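Local coordinates for phospho-2-dehydro-3-deoxyheptonate aldolase (Francisella tularensis, PDB 3TQK), which catalyses the condensation of phosphoenolpyruvate and D-erythrose 4-phosphate to 3-deoxy-D-arabino-heptulosonate 7-phosphate, the first step of chorismate biosynthesis, at the interface of chains A and B. Sequence-based numbering; all coordinates share one arbitrary frame. Chains: chain A/B, Phospho-2-dehydro-3-deoxyheptonate aldolase.

The interface of chains A and B. Residues chain A 174-177, 222-223; chain B 6.
The side-chain amide of B:Asn6 offers one face to the backbone carbonyl of A:Gly222, whose O stands almost directly over the amide carbon CG at 3.3 Å. Off the ND2 end, on this same side of the plane, lies the carboxamide of A:Asn223. The two side chains cross at about a right angle with their amide planes 55° apart, and CG of A:Asn223 approaches ND2 of B:Asn6 to 3.8 Å, a van der Waals contact. A:Ser177 lies toward the opposite side of the plane; its hydroxyl OG points to the backbone end of B:Asn6, 3.7 Å from N, beyond bonding range.

At the amide edge, ND2 of B:Asn6 donates to the main-chain O of A:Leu176 over 2.7 Å. The bond is fairly straight, at 158° at the hydrogen, and the acceptor lies near the amide plane of B:Asn6, although the donor is tilted from the carbonyl plane of A:Leu176. Water 1, well out of the amide plane toward the A:Gly222 face, links OD1 of B:Asn6 (2.9 Å) to O of A:Gly222 (3.0 Å). The near-planar ND2 bond, with A:Gly222 O on one face, probably limits rotation; the water bridge adds a weaker tie. With CG anti to its own carbonyl carbon (chi1 -75°), the group reaches in between the two chain A loops, while CB rests against CA of A:Gly175 at 3.8 Å.

B:Asn6 is the first modelled residue of chain B, just ahead of strand 7-11, and its N-terminal arm thus extends to the partner subunit. The receiving loops follow helix 167-173 and join strands 215-220 and 226-230 of this TIM-barrel enzyme; the patch recurs with chains exchanged across the two-fold axis of the probable dimer.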
loop_
_atom_site.group_PDB
_atom_site.type_symbol
_atom_site.label_atom_id
_atom_site.label_comp_id
_atom_site.label_asym_id
_atom_site.label_seq_id
_atom_site.Cartn_x
_atom_site.Cartn_y
_atom_site.Cartn_z
ATOM N N SER A 174 11.964 -1.112 6.951
ATOM C CA SER A 174 13.428 -1.187 6.924
ATOM C C SER A 174 14.101 -0.095 7.761
ATOM O O SER A 174 15.300 -0.177 8.023
ATOM C CB SER A 174 13.957 -1.105 5.487
ATOM O OG SER A 174 13.938 0.235 5.001
ATOM N N GLY A 175 13.348 0.932 8.156
ATOM C CA GLY A 175 13.898 2.008 8.977
ATOM C C GLY A 175 13.387 2.051 10.407
ATOM O O GLY A 175 13.864 2.840 11.204
ATOM N N LEU A 176 12.401 1.226 10.734
ATOM C CA LEU A 176 11.867 1.189 12.088
ATOM C C LEU A 176 12.763 0.359 13.007
ATOM O O LEU A 176 13.391 -0.593 12.557
ATOM C CB LEU A 176 10.448 0.617 12.073
ATOM C CG LEU A 176 9.423 1.580 11.481
ATOM C CD1 LEU A 176 8.099 0.878 11.313
ATOM C CD2 LEU A 176 9.272 2.804 12.356
ATOM N N SER A 177 12.821 0.727 14.287
ATOM C CA SER A 177 13.634 -0.000 15.259
ATOM C C SER A 177 12.933 -1.266 15.772
ATOM O O SER A 177 13.576 -2.284 16.003
ATOM C CB SER A 177 13.990 0.897 16.444
ATOM O OG SER A 177 14.898 1.922 16.071
ATOM N N GLY A 222 18.057 -1.093 7.100
ATOM C CA GLY A 222 17.434 -2.405 6.971
ATOM C C GLY A 222 17.021 -2.921 8.334
ATOM O O GLY A 222 17.575 -2.508 9.345
ATOM N N ASN A 223 16.054 -3.835 8.353
ATOM C CA ASN A 223 15.521 -4.382 9.592
ATOM C C ASN A 223 15.699 -5.881 9.587
ATOM O O ASN A 223 15.071 -6.577 8.792
ATOM C CB ASN A 223 14.032 -4.015 9.744
ATOM C CG ASN A 223 13.528 -4.235 11.143
ATOM O OD1 ASN A 223 13.990 -5.141 11.839
ATOM N ND2 ASN A 223 12.594 -3.390 11.585
ATOM N N ASN B 6 17.138 2.178 13.109
ATOM C CA ASN B 6 17.470 1.687 11.741
ATOM C C ASN B 6 17.468 2.808 10.691
ATOM O O ASN B 6 17.266 2.560 9.493
ATOM C CB ASN B 6 16.532 0.532 11.362
ATOM C CG ASN B 6 16.893 -0.759 12.073
ATOM O OD1 ASN B 6 18.067 -1.041 12.276
ATOM N ND2 ASN B 6 15.885 -1.550 12.454
HETATM O O HOH W 1 19.810 -3.034 11.208
#